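Local coordinates for sister chromatid cohesion protein (Chaetomium thermophilum, PDB 5T8V) that is the HEAT-repeat C-terminal fragment of the cohesin loader Scc2, whose family is thought to load cohesin and to bind chromatin, at residues Asp905-Leu910 against Ala927-Ile932; Val845-Ala850 against Val884-Arg889; Ser948-Ile953 against Leu978-Ala983; Leu921-Met926 against Ala983-Asn988. All blocks are in the same frame, centred on the assembly; numbering follows the deposited sequence.

Contact 1 (Asp905-Leu910 against Ala927-Ile932); sequences DVRKEL and ACLWII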
loop_
_atom_site.group_PDB
_atom_site.type_symbol
_atom_site.label_atom_id
_atom_site.label_comp_id
_atom_site.label_asym_id
_atom_site.label_seq_id
_atom_site.Cartn_x
_atom_site.Cartn_y
_atom_site.Cartn_z
ATOM N N ASP A 905 -29.268 -18.821 -56.385
ATOM C CA ASP A 905 -30.427 -18.814 -55.498
ATOM C C ASP A 905 -30.313 -17.705 -54.459
ATOM O O ASP A 905 -31.269 -16.957 -54.226
ATOM C CB ASP A 905 -30.573 -20.173 -54.814
ATOM C CG ASP A 905 -30.893 -21.286 -55.791
ATOM O OD1 ASP A 905 -31.556 -21.012 -56.815
ATOM O OD2 ASP A 905 -30.480 -22.437 -55.535
ATOM N N VAL A 906 -29.147 -17.588 -53.821
ATOM C CA VAL A 906 -28.960 -16.560 -52.799
ATOM C C VAL A 906 -29.262 -15.183 -53.373
ATOM O O VAL A 906 -29.968 -14.378 -52.756
ATOM C CB VAL A 906 -27.536 -16.633 -52.217
ATOM C CG1 VAL A 906 -27.234 -15.406 -51.355
ATOM C CG2 VAL A 906 -27.373 -17.900 -51.392
ATOM N N ARG A 907 -28.736 -14.889 -54.565
ATOM C CA ARG A 907 -29.000 -13.588 -55.171
ATOM C C ARG A 907 -30.488 -13.395 -55.434
ATOM O O ARG A 907 -31.042 -12.328 -55.139
ATOM C CB ARG A 907 -28.212 -13.427 -56.469
ATOM C CG ARG A 907 -28.492 -12.110 -57.179
ATOM C CD ARG A 907 -27.465 -11.818 -58.261
ATOM N NE ARG A 907 -27.497 -12.806 -59.332
ATOM C CZ ARG A 907 -26.697 -12.786 -60.392
ATOM N NH1 ARG A 907 -25.793 -11.824 -60.534
ATOM N NH2 ARG A 907 -26.800 -13.731 -61.316
ATOM N N LYS A 908 -31.154 -14.413 -55.985
ATOM C CA LYS A 908 -32.577 -14.273 -56.281
ATOM C C LYS A 908 -33.398 -14.054 -55.014
ATOM O O LYS A 908 -34.418 -13.356 -55.054
ATOM C CB LYS A 908 -33.084 -15.498 -57.041
ATOM C CG LYS A 908 -32.838 -15.434 -58.546
ATOM C CD LYS A 908 -33.664 -16.474 -59.294
ATOM C CE LYS A 908 -32.796 -17.565 -59.900
ATOM N NZ LYS A 908 -32.103 -17.117 -61.143
ATOM N N GLU A 909 -32.976 -14.633 -53.889
ATOM C CA GLU A 909 -33.648 -14.406 -52.615
ATOM C C GLU A 909 -33.192 -13.127 -51.927
ATOM O O GLU A 909 -33.820 -12.710 -50.948
ATOM C CB GLU A 909 -33.408 -15.584 -51.668
ATOM C CG GLU A 909 -33.868 -16.930 -52.207
ATOM C CD GLU A 909 -33.643 -18.057 -51.217
ATOM O OE1 GLU A 909 -33.156 -17.780 -50.099
ATOM O OE2 GLU A 909 -33.950 -19.220 -51.558
ATOM N N LEU A 910 -32.124 -12.498 -52.416
ATOM C CA LEU A 910 -31.498 -11.375 -51.738
ATOM C C LEU A 910 -31.693 -10.049 -52.459
ATOM O O LEU A 910 -31.396 -9.001 -51.878
ATOM C CB LEU A 910 -29.994 -11.644 -51.573
ATOM C CG LEU A 910 -29.217 -10.768 -50.595
ATOM C CD1 LEU A 910 -29.691 -11.019 -49.170
ATOM C CD2 LEU A 910 -27.728 -11.043 -50.726
ATOM N N ALA A 927 -23.262 -4.938 -51.083
ATOM C CA ALA A 927 -21.927 -5.506 -51.232
ATOM C C ALA A 927 -22.006 -6.997 -51.535
ATOM O O ALA A 927 -21.355 -7.494 -52.463
ATOM C CB ALA A 927 -21.110 -5.257 -49.965
ATOM N N CYS A 928 -22.818 -7.724 -50.764
ATOM C CA CYS A 928 -22.963 -9.157 -50.989
ATOM C C CYS A 928 -23.472 -9.445 -52.397
ATOM O O CYS A 928 -22.997 -10.376 -53.059
ATOM C CB CYS A 928 -23.903 -9.752 -49.940
ATOM S SG CYS A 928 -23.891 -11.553 -49.863
ATOM N N LEU A 929 -24.436 -8.655 -52.875
ATOM C CA LEU A 929 -24.926 -8.821 -54.241
ATOM C C LEU A 929 -23.791 -8.680 -55.248
ATOM O O LEU A 929 -23.612 -9.534 -56.124
ATOM C CB LEU A 929 -26.027 -7.802 -54.535
ATOM C CG LEU A 929 -27.398 -8.030 -53.894
ATOM C CD1 LEU A 929 -28.303 -6.832 -54.151
ATOM C CD2 LEU A 929 -28.041 -9.307 -54.419
ATOM N N TRP A 930 -23.015 -7.599 -55.141
ATOM C CA TRP A 930 -21.888 -7.414 -56.050
ATOM C C TRP A 930 -20.952 -8.614 -56.011
ATOM O O TRP A 930 -20.539 -9.129 -57.057
ATOM C CB TRP A 930 -21.137 -6.132 -55.693
ATOM C CG TRP A 930 -19.863 -5.933 -56.473
ATOM C CD1 TRP A 930 -18.604 -5.816 -55.962
ATOM C CD2 TRP A 930 -19.725 -5.834 -57.900
ATOM N NE1 TRP A 930 -17.693 -5.644 -56.975
ATOM C CE2 TRP A 930 -18.355 -5.653 -58.174
ATOM C CE3 TRP A 930 -20.626 -5.881 -58.968
ATOM C CZ2 TRP A 930 -17.864 -5.517 -59.471
ATOM C CZ3 TRP A 930 -20.138 -5.743 -60.255
ATOM C CH2 TRP A 930 -18.769 -5.564 -60.496
ATOM N N ILE A 931 -20.609 -9.079 -54.807
ATOM C CA ILE A 931 -19.728 -10.240 -54.678
ATOM C C ILE A 931 -20.305 -11.428 -55.438
ATOM O O ILE A 931 -19.668 -11.979 -56.346
ATOM C CB ILE A 931 -19.502 -10.577 -53.194
ATOM C CG1 ILE A 931 -18.778 -9.426 -52.481
ATOM C CG2 ILE A 931 -18.729 -11.881 -53.040
ATOM C CD1 ILE A 931 -17.368 -9.157 -52.975
ATOM N N ILE A 932 -21.521 -11.845 -55.071
ATOM C CA ILE A 932 -22.183 -12.943 -55.771
ATOM C C ILE A 932 -22.056 -12.767 -57.278
ATOM O O ILE A 932 -21.759 -13.720 -58.010
ATOM C CB ILE A 932 -23.663 -13.034 -55.352
ATOM C CG1 ILE A 932 -23.801 -13.327 -53.853
ATOM C CG2 ILE A 932 -24.391 -14.095 -56.182
ATOM C CD1 ILE A 932 -23.487 -14.751 -53.454
#
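L910 sets its CD2 methyl over C928 and L929 of the facing helix, with CD2 4.0 Å from C928 SG and 4.1 Å from L929 CD2. Its CG stands anti to the backbone N (chi1 -165°), and the CD2 branch reaches across from there. L929 answers with one branch: its CD2 also meets the aliphatic stem of R907, 4.0 Å from R907 CG. The R907 stem and the leucine cross obliquely. One helical turn on from C928-L929, I932 closes the other end of the contact, its CG2 lying 3.9 Å from R907 CB while its CD1 reaches V906 CG1 at a longer 4.3 Å. R907 thus plays two parts. Its CB and CG lie in the apolar seam, whereas the chain bends at chi3 and the guanidinium bonds to T938 OG1 through NH2 and to S933 OG through NH1, just beyond the segment 927-932. Further apolar cover comes from I869 and I872 on L910 and from Y888 on C928. The local axes pass 10.1 Å apart with the two chain directions 148° from each other, and only 16 residues lie between the segments. Two consecutive helices folded back on one another in this way, with an apolar seam between them, make an antiparallel helical hairpin, the kind of pairing from which HEAT-repeat solenoids are built.

Contact 2 (Val845-Ala850 against Val884-Arg889); sequences VLMIFA and VVVIYR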
loop_
_atom_site.group_PDB
_atom_site.type_symbol
_atom_site.label_atom_id
_atom_site.label_comp_id
_atom_site.label_asym_id
_atom_site.label_seq_id
_atom_site.Cartn_x
_atom_site.Cartn_y
_atom_site.Cartn_z
ATOM N N VAL A 845 -20.266 -12.535 -32.855
ATOM C CA VAL A 845 -18.853 -12.909 -32.786
ATOM C C VAL A 845 -18.419 -13.646 -34.049
ATOM O O VAL A 845 -17.302 -13.446 -34.538
ATOM C CB VAL A 845 -18.572 -13.739 -31.513
ATOM C CG1 VAL A 845 -19.503 -14.925 -31.399
ATOM C CG2 VAL A 845 -17.119 -14.210 -31.480
ATOM N N LEU A 846 -19.283 -14.502 -34.601
ATOM C CA LEU A 846 -18.971 -15.110 -35.891
ATOM C C LEU A 846 -18.722 -14.049 -36.953
ATOM O O LEU A 846 -17.887 -14.240 -37.844
ATOM C CB LEU A 846 -20.107 -16.036 -36.328
ATOM C CG LEU A 846 -20.123 -17.432 -35.707
ATOM C CD1 LEU A 846 -21.409 -18.160 -36.061
ATOM C CD2 LEU A 846 -18.916 -18.230 -36.175
ATOM N N MET A 847 -19.434 -12.925 -36.866
ATOM C CA MET A 847 -19.251 -11.824 -37.804
ATOM C C MET A 847 -17.807 -11.333 -37.796
ATOM O O MET A 847 -17.131 -11.310 -38.832
ATOM C CB MET A 847 -20.217 -10.699 -37.427
ATOM C CG MET A 847 -20.230 -9.495 -38.340
ATOM S SD MET A 847 -21.385 -8.272 -37.688
ATOM C CE MET A 847 -21.325 -7.011 -38.952
ATOM N N ILE A 848 -17.318 -10.935 -36.620
ATOM C CA ILE A 848 -15.962 -10.407 -36.513
ATOM C C ILE A 848 -14.927 -11.486 -36.805
ATOM O O ILE A 848 -13.829 -11.183 -37.290
ATOM C CB ILE A 848 -15.748 -9.770 -35.127
ATOM C CG1 ILE A 848 -16.066 -10.776 -34.012
ATOM C CG2 ILE A 848 -16.598 -8.508 -35.008
ATOM C CD1 ILE A 848 -16.053 -10.194 -32.615
ATOM N N PHE A 849 -15.248 -12.754 -36.537
ATOM C CA PHE A 849 -14.352 -13.831 -36.948
ATOM C C PHE A 849 -14.210 -13.873 -38.464
ATOM O O PHE A 849 -13.095 -13.904 -38.996
ATOM C CB PHE A 849 -14.859 -15.172 -36.422
ATOM C CG PHE A 849 -14.157 -15.632 -35.185
ATOM C CD1 PHE A 849 -14.582 -15.212 -33.938
ATOM C CD2 PHE A 849 -13.067 -16.481 -35.268
ATOM C CE1 PHE A 849 -13.939 -15.630 -32.799
ATOM C CE2 PHE A 849 -12.417 -16.905 -34.129
ATOM C CZ PHE A 849 -12.853 -16.479 -32.893
ATOM N N ALA A 850 -15.338 -13.882 -39.178
ATOM C CA ALA A 850 -15.289 -13.874 -40.634
ATOM C C ALA A 850 -14.544 -12.650 -41.150
ATOM O O ALA A 850 -13.835 -12.725 -42.161
ATOM C CB ALA A 850 -16.704 -13.924 -41.205
ATOM N N VAL A 884 -25.398 -12.142 -41.011
ATOM C CA VAL A 884 -25.294 -13.212 -42.001
ATOM C C VAL A 884 -24.844 -12.659 -43.348
ATOM O O VAL A 884 -24.015 -13.270 -44.033
ATOM C CB VAL A 884 -26.621 -13.988 -42.115
ATOM C CG1 VAL A 884 -26.989 -14.604 -40.771
ATOM C CG2 VAL A 884 -27.745 -13.101 -42.625
ATOM N N VAL A 885 -25.370 -11.499 -43.756
ATOM C CA VAL A 885 -24.963 -10.960 -45.053
ATOM C C VAL A 885 -23.490 -10.575 -45.033
ATOM O O VAL A 885 -22.803 -10.677 -46.055
ATOM C CB VAL A 885 -25.843 -9.765 -45.468
ATOM C CG1 VAL A 885 -27.303 -10.184 -45.556
ATOM C CG2 VAL A 885 -25.675 -8.612 -44.505
ATOM N N VAL A 886 -22.976 -10.132 -43.883
ATOM C CA VAL A 886 -21.553 -9.821 -43.791
ATOM C C VAL A 886 -20.727 -11.102 -43.806
ATOM O O VAL A 886 -19.630 -11.142 -44.378
ATOM C CB VAL A 886 -21.272 -8.975 -42.536
ATOM C CG1 VAL A 886 -19.774 -8.915 -42.239
ATOM C CG2 VAL A 886 -21.819 -7.569 -42.729
ATOM N N ILE A 887 -21.233 -12.166 -43.184
ATOM C CA ILE A 887 -20.508 -13.430 -43.184
ATOM C C ILE A 887 -20.429 -13.997 -44.595
ATOM O O ILE A 887 -19.400 -14.553 -44.995
ATOM C CB ILE A 887 -21.158 -14.420 -42.201
ATOM C CG1 ILE A 887 -20.979 -13.921 -40.764
ATOM C CG2 ILE A 887 -20.540 -15.814 -42.345
ATOM C CD1 ILE A 887 -21.811 -14.663 -39.738
ATOM N N TYR A 888 -21.508 -13.872 -45.373
ATOM C CA TYR A 888 -21.444 -14.263 -46.778
ATOM C C TYR A 888 -20.507 -13.349 -47.556
ATOM O O TYR A 888 -19.729 -13.815 -48.399
ATOM C CB TYR A 888 -22.842 -14.239 -47.400
ATOM C CG TYR A 888 -23.681 -15.480 -47.164
ATOM C CD1 TYR A 888 -23.293 -16.451 -46.248
ATOM C CD2 TYR A 888 -24.858 -15.684 -47.871
ATOM C CE1 TYR A 888 -24.057 -17.582 -46.040
ATOM C CE2 TYR A 888 -25.629 -16.814 -47.670
ATOM C CZ TYR A 888 -25.222 -17.759 -46.754
ATOM O OH TYR A 888 -25.987 -18.884 -46.550
ATOM N N ARG A 889 -20.567 -12.047 -47.282
ATOM C CA ARG A 889 -19.715 -11.086 -47.972
ATOM C C ARG A 889 -18.240 -11.430 -47.796
ATOM O O ARG A 889 -17.467 -11.413 -48.761
ATOM C CB ARG A 889 -20.016 -9.682 -47.444
ATOM C CG ARG A 889 -19.114 -8.576 -47.962
ATOM C CD ARG A 889 -19.532 -7.246 -47.357
ATOM N NE ARG A 889 -18.690 -6.136 -47.789
ATOM C CZ ARG A 889 -18.899 -4.866 -47.454
ATOM N NH1 ARG A 889 -19.930 -4.540 -46.685
ATOM N NH2 ARG A 889 -18.081 -3.919 -47.892
#
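The segments 845-850 and 884-889 run almost the same way, their axes 20° apart in direction and 8.9 Å apart at closest approach, with M847 and I887 facing each other. Such side-by-side, nearly parallel helices, separated in sequence by intervening short helices, are how an alpha solenoid of the HEAT type stacks its layers, and here they join helix 839-852 to helix 878-891. I887 does much of the joining. Its CG1 is anti to the carbonyl carbon (chi1 -67°), which brings that branch to 4.0 Å from M847 CA, directly against the partner's main chain. From there CD1 runs on to L846 CB at 4.1 Å, and on the next turn A850 offers its CB to the same CG1, 4.3 Å off. The isoleucine branch thus lies against A850 CB, L846 CB and the main chain at M847. M847 reaches V886 instead. Its chain is fully extended beyond CG and passes at a slant over V886, so that both valine methyls are engaged by one side chain. Around the pair, V819, F823 and F857 pack on L846, and F857 also covers A850. On the far helix, R889 makes a salt bridge to D924 of helix 919-935, which carries the stack onward. All contact between the segments is apolar, and it finishes at the thioether end: M847 CG rests 4.0 Å from V886 CG1, and the terminal CE sits 3.8 Å from V886 CG2.

Contact 3 (Ser948-Ile953 against Leu978-Ala983); sequences SSLKGI and LIVGMA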
loop_
_atom_site.group_PDB
_atom_site.type_symbol
_atom_site.label_atom_id
_atom_site.label_comp_id
_atom_site.label_asym_id
_atom_site.label_seq_id
_atom_site.Cartn_x
_atom_site.Cartn_y
_atom_site.Cartn_z
ATOM N N SER A 948 -34.093 0.135 -63.395
ATOM C CA SER A 948 -35.455 0.328 -62.909
ATOM C C SER A 948 -35.514 1.467 -61.900
ATOM O O SER A 948 -36.445 2.280 -61.925
ATOM C CB SER A 948 -35.986 -0.968 -62.295
ATOM O OG SER A 948 -35.163 -1.411 -61.229
ATOM N N SER A 949 -34.522 1.550 -61.011
ATOM C CA SER A 949 -34.505 2.630 -60.028
ATOM C C SER A 949 -34.390 3.991 -60.708
ATOM O O SER A 949 -35.127 4.927 -60.378
ATOM C CB SER A 949 -33.357 2.416 -59.043
ATOM O OG SER A 949 -33.532 1.213 -58.316
ATOM N N LEU A 950 -33.471 4.118 -61.667
ATOM C CA LEU A 950 -33.300 5.387 -62.370
ATOM C C LEU A 950 -34.570 5.773 -63.122
ATOM O O LEU A 950 -35.051 6.912 -63.018
ATOM C CB LEU A 950 -32.109 5.289 -63.325
ATOM C CG LEU A 950 -30.748 5.118 -62.648
ATOM C CD1 LEU A 950 -29.696 4.655 -63.644
ATOM C CD2 LEU A 950 -30.318 6.417 -61.985
ATOM N N LYS A 951 -35.120 4.836 -63.897
ATOM C CA LYS A 951 -36.408 5.061 -64.544
ATOM C C LYS A 951 -37.417 5.599 -63.542
ATOM O O LYS A 951 -38.097 6.597 -63.799
ATOM C CB LYS A 951 -36.917 3.762 -65.176
ATOM C CG LYS A 951 -36.130 3.295 -66.398
ATOM C CD LYS A 951 -36.470 4.117 -67.632
ATOM C CE LYS A 951 -35.483 3.866 -68.762
ATOM N NZ LYS A 951 -35.612 4.870 -69.856
ATOM N N GLY A 952 -37.509 4.958 -62.375
ATOM C CA GLY A 952 -38.391 5.463 -61.338
ATOM C C GLY A 952 -38.087 6.901 -60.963
ATOM O O GLY A 952 -38.999 7.694 -60.714
ATOM N N ILE A 953 -36.801 7.259 -60.921
ATOM C CA ILE A 953 -36.415 8.621 -60.552
ATOM C C ILE A 953 -36.960 9.619 -61.569
ATOM O O ILE A 953 -37.686 10.561 -61.221
ATOM C CB ILE A 953 -34.886 8.731 -60.415
ATOM C CG1 ILE A 953 -34.414 7.925 -59.202
ATOM C CG2 ILE A 953 -34.453 10.192 -60.285
ATOM C CD1 ILE A 953 -32.905 7.824 -59.062
ATOM N N LEU A 978 -31.584 5.904 -52.919
ATOM C CA LEU A 978 -30.777 5.089 -52.018
ATOM C C LEU A 978 -30.211 3.877 -52.749
ATOM O O LEU A 978 -29.016 3.573 -52.644
ATOM C CB LEU A 978 -31.612 4.657 -50.813
ATOM C CG LEU A 978 -30.859 3.832 -49.767
ATOM C CD1 LEU A 978 -29.751 4.648 -49.123
ATOM C CD2 LEU A 978 -31.807 3.291 -48.710
ATOM N N ILE A 979 -31.058 3.175 -53.504
ATOM C CA ILE A 979 -30.610 1.993 -54.238
ATOM C C ILE A 979 -29.540 2.377 -55.253
ATOM O O ILE A 979 -28.478 1.748 -55.331
ATOM C CB ILE A 979 -31.806 1.298 -54.913
ATOM C CG1 ILE A 979 -32.799 0.808 -53.856
ATOM C CG2 ILE A 979 -31.335 0.126 -55.780
ATOM C CD1 ILE A 979 -34.131 0.346 -54.423
ATOM N N VAL A 980 -29.809 3.411 -56.052
ATOM C CA VAL A 980 -28.821 3.863 -57.029
ATOM C C VAL A 980 -27.510 4.213 -56.337
ATOM O O VAL A 980 -26.424 3.853 -56.809
ATOM C CB VAL A 980 -29.373 5.058 -57.830
ATOM C CG1 VAL A 980 -28.313 5.605 -58.786
ATOM C CG2 VAL A 980 -30.618 4.648 -58.600
ATOM N N GLY A 981 -27.588 4.915 -55.206
ATOM C CA GLY A 981 -26.377 5.365 -54.540
ATOM C C GLY A 981 -25.549 4.213 -54.007
ATOM O O GLY A 981 -24.332 4.160 -54.210
ATOM N N MET A 982 -26.195 3.275 -53.312
ATOM C CA MET A 982 -25.471 2.115 -52.806
ATOM C C MET A 982 -24.882 1.298 -53.948
ATOM O O MET A 982 -23.727 0.856 -53.880
ATOM C CB MET A 982 -26.400 1.255 -51.949
ATOM C CG MET A 982 -26.920 1.950 -50.696
ATOM S SD MET A 982 -25.625 2.723 -49.701
ATOM C CE MET A 982 -24.388 1.442 -49.679
ATOM N N ALA A 983 -25.662 1.090 -55.011
ATOM C CA ALA A 983 -25.148 0.388 -56.181
ATOM C C ALA A 983 -23.880 1.057 -56.693
ATOM O O ALA A 983 -22.859 0.397 -56.912
ATOM C CB ALA A 983 -26.216 0.342 -57.273
#
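V980 meets three residues of the facing helix with a single methyl, CG2, and this cluster is the apolar heart of the contact. S949 CB comes to 3.6 Å from V980 CG2, L950 CD2 to 3.8 Å, and I953 CD1 to 3.9 Å. V980 CG2 is the branch anti to the carbonyl carbon, while the other branch, CG1, is anti to the backbone N (chi1 176°) and still touches L950 CD2 at 3.9 Å. L950 thereby faces both valine methyls, and the two side chains cross at about a right angle; I953 adds its CD1 tip. The second kind of contact sets a polar atom against hydrocarbon. S949 OG lies 3.5 Å from I979 CG2 and also faces that residue's CB and CD1. It has no polar partner across the interface; instead it bonds back to L945 O in its own helix, one turn earlier, which satisfies the hydroxyl in this buried place. The axes of segments 948-953 and 978-983 pass 9.4 Å apart, with chain directions 138° from each other, an inclined antiparallel pairing as found in HEAT-repeat solenoids. Helix 1009-1016 extends the apolar cluster: I1015 touches L950 and I953, and M1012 touches V980, which also packs on C1035. With no directional bond between the segments, the pairing rests on shape and hydrophobic burial, and the serine, its hydroxyl engaged in its own helix, meets the valine through CB alone.

Contact 4 (Leu921-Met926 against Ala983-Asn988); sequences LLDDVM and AGKHCN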
loop_
_atom_site.group_PDB
_atom_site.type_symbol
_atom_site.label_atom_id
_atom_site.label_comp_id
_atom_site.label_asym_id
_atom_site.label_seq_id
_atom_site.Cartn_x
_atom_site.Cartn_y
_atom_site.Cartn_z
ATOM N N LEU A 921 -28.196 -1.833 -43.415
ATOM C CA LEU A 921 -28.176 -3.207 -43.903
ATOM C C LEU A 921 -28.138 -3.249 -45.425
ATOM O O LEU A 921 -27.496 -4.130 -46.011
ATOM C CB LEU A 921 -29.390 -3.969 -43.373
ATOM C CG LEU A 921 -29.546 -5.436 -43.786
ATOM C CD1 LEU A 921 -28.234 -6.186 -43.671
ATOM C CD2 LEU A 921 -30.595 -6.119 -42.915
ATOM N N LEU A 922 -28.810 -2.297 -46.083
ATOM C CA LEU A 922 -28.731 -2.217 -47.536
ATOM C C LEU A 922 -27.282 -2.162 -48.002
ATOM O O LEU A 922 -26.960 -2.630 -49.102
ATOM C CB LEU A 922 -29.489 -0.998 -48.060
ATOM C CG LEU A 922 -29.409 -0.828 -49.584
ATOM C CD1 LEU A 922 -29.842 -2.087 -50.330
ATOM C CD2 LEU A 922 -30.249 0.350 -50.020
ATOM N N ASP A 923 -26.399 -1.589 -47.184
ATOM C CA ASP A 923 -24.986 -1.515 -47.539
ATOM C C ASP A 923 -24.377 -2.908 -47.651
ATOM O O ASP A 923 -23.866 -3.300 -48.709
ATOM C CB ASP A 923 -24.247 -0.667 -46.497
ATOM C CG ASP A 923 -22.893 -0.193 -46.977
ATOM O OD1 ASP A 923 -22.064 -1.044 -47.359
ATOM O OD2 ASP A 923 -22.657 1.033 -46.974
ATOM N N ASP A 924 -24.436 -3.680 -46.566
ATOM C CA ASP A 924 -23.813 -4.998 -46.568
ATOM C C ASP A 924 -24.487 -5.932 -47.568
ATOM O O ASP A 924 -23.817 -6.759 -48.198
ATOM C CB ASP A 924 -23.853 -5.595 -45.163
ATOM C CG ASP A 924 -23.088 -4.757 -44.154
ATOM O OD1 ASP A 924 -21.842 -4.830 -44.146
ATOM O OD2 ASP A 924 -23.732 -4.029 -43.371
ATOM N N VAL A 925 -25.807 -5.817 -47.738
ATOM C CA VAL A 925 -26.490 -6.706 -48.677
ATOM C C VAL A 925 -26.148 -6.331 -50.113
ATOM O O VAL A 925 -26.041 -7.201 -50.984
ATOM C CB VAL A 925 -28.012 -6.700 -48.445
ATOM C CG1 VAL A 925 -28.582 -5.354 -48.737
ATOM C CG2 VAL A 925 -28.677 -7.742 -49.312
ATOM N N MET A 926 -25.996 -5.035 -50.394
ATOM C CA MET A 926 -25.591 -4.623 -51.735
ATOM C C MET A 926 -24.180 -5.109 -52.038
ATOM O O MET A 926 -23.912 -5.641 -53.124
ATOM C CB MET A 926 -25.683 -3.102 -51.871
ATOM C CG MET A 926 -25.360 -2.579 -53.269
ATOM S SD MET A 926 -26.528 -3.136 -54.534
ATOM C CE MET A 926 -27.972 -2.153 -54.122
ATOM N N ALA A 983 -25.662 1.090 -55.011
ATOM C CA ALA A 983 -25.148 0.388 -56.181
ATOM C C ALA A 983 -23.880 1.057 -56.693
ATOM O O ALA A 983 -22.859 0.397 -56.912
ATOM C CB ALA A 983 -26.216 0.342 -57.273
ATOM N N GLY A 984 -23.925 2.377 -56.879
ATOM C CA GLY A 984 -22.733 3.098 -57.287
ATOM C C GLY A 984 -21.588 2.945 -56.306
ATOM O O GLY A 984 -20.420 2.962 -56.702
ATOM N N LYS A 985 -21.902 2.785 -55.018
ATOM C CA LYS A 985 -20.853 2.650 -54.013
ATOM C C LYS A 985 -20.132 1.315 -54.144
ATOM O O LYS A 985 -18.896 1.264 -54.125
ATOM C CB LYS A 985 -21.443 2.800 -52.610
ATOM C CG LYS A 985 -20.417 2.628 -51.493
ATOM C CD LYS A 985 -21.012 2.938 -50.130
ATOM C CE LYS A 985 -20.003 2.725 -49.012
ATOM N NZ LYS A 985 -20.258 3.621 -47.848
ATOM N N HIS A 986 -20.883 0.223 -54.277
ATOM C CA HIS A 986 -20.299 -1.114 -54.236
ATOM C C HIS A 986 -20.049 -1.708 -55.616
ATOM O O HIS A 986 -18.972 -2.260 -55.864
ATOM C CB HIS A 986 -21.202 -2.049 -53.427
ATOM C CG HIS A 986 -21.304 -1.677 -51.983
ATOM N ND1 HIS A 986 -20.356 -2.042 -51.053
ATOM C CD2 HIS A 986 -22.236 -0.961 -51.310
ATOM C CE1 HIS A 986 -20.699 -1.570 -49.869
ATOM N NE2 HIS A 986 -21.838 -0.912 -49.997
ATOM N N CYS A 987 -21.021 -1.618 -56.519
ATOM C CA CYS A 987 -20.944 -2.257 -57.829
ATOM C C CYS A 987 -20.981 -1.186 -58.909
ATOM O O CYS A 987 -22.018 -0.548 -59.121
ATOM C CB CYS A 987 -22.088 -3.251 -58.009
ATOM S SG CYS A 987 -23.688 -2.661 -57.437
ATOM N N ASN A 988 -19.859 -0.995 -59.595
ATOM C CA ASN A 988 -19.778 -0.065 -60.713
ATOM C C ASN A 988 -19.830 -0.877 -62.001
ATOM O O ASN A 988 -18.869 -1.574 -62.346
ATOM C CB ASN A 988 -18.509 0.780 -60.636
ATOM C CG ASN A 988 -18.723 2.198 -61.138
ATOM O OD1 ASN A 988 -19.843 2.710 -61.128
ATOM N ND2 ASN A 988 -17.646 2.839 -61.577
#
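H986 brings NE2 to 2.7 Å from D923 OD1, a hydrogen bond that is weak because its N-H···O angle is only 120°. The carboxylate and imidazole planes stand 87° apart, and D923 CG lies at the ring edge, in its plane. The other carboxylate oxygen, D923 OD2, makes a long salt bridge of 3.6 Å to K985 NZ, so neighbouring residues on one helix end address the two oxygens of a single aspartate. Beside this polar group, M926 CG packs against H986 CD2 at 4.0 Å. The methionine then bends at chi2 and chi3, placing SD 4.1 Å from C987 SG and its CE methyl by A983 CB. The ring is sandwiched: K985 CG sits 4.0 Å above one face, offset toward the rim, and D923 O lies over the opposite face. Farther out, A927 touches H986 and W930 packs on C987, the first residue to leave the helix 969-986. K985 NZ has a second, weak partner in Q1041 OE1, and K985 O bonds to S1042, fastening this helix end to helix 1026-1042. An alanine in place of H986 would probably leave D923 OD1 without its NE2 donor and open a gap beside M926 CG. The chemistry is that of a helix end in a HEAT-type solenoid held by one weak hydrogen bond and a long salt bridge beside an apolar, sulfur-bearing patch: the carboxylate would tend to favour a protonated imidazole, an effect the nearby K985 ammonium probably offsets in part.

In the fold
Contacts 1 and 3 each join two helices that run roughly antiparallel. Both are buried and without a polar bond between their segments; contact 1 is hydrocarbon and a thiol, while contact 3 also lays a serine hydroxyl on an isoleucine. Contact 2 is apolar too but pairs nearly parallel helices. Contact 4, only partly buried, adds charge and a hydrogen bond. Helix 919-935 serves contacts 1 and 4, helix 969-986 contacts 3 and 4, which share A983. V885 against L921 joins contact 2 to contact 4, and A927 against R889 joins contact 2 to contact 1. The centres of contacts 2 and 3 are farthest apart, about 27 Å, and all four lie on one side of the chain's centre.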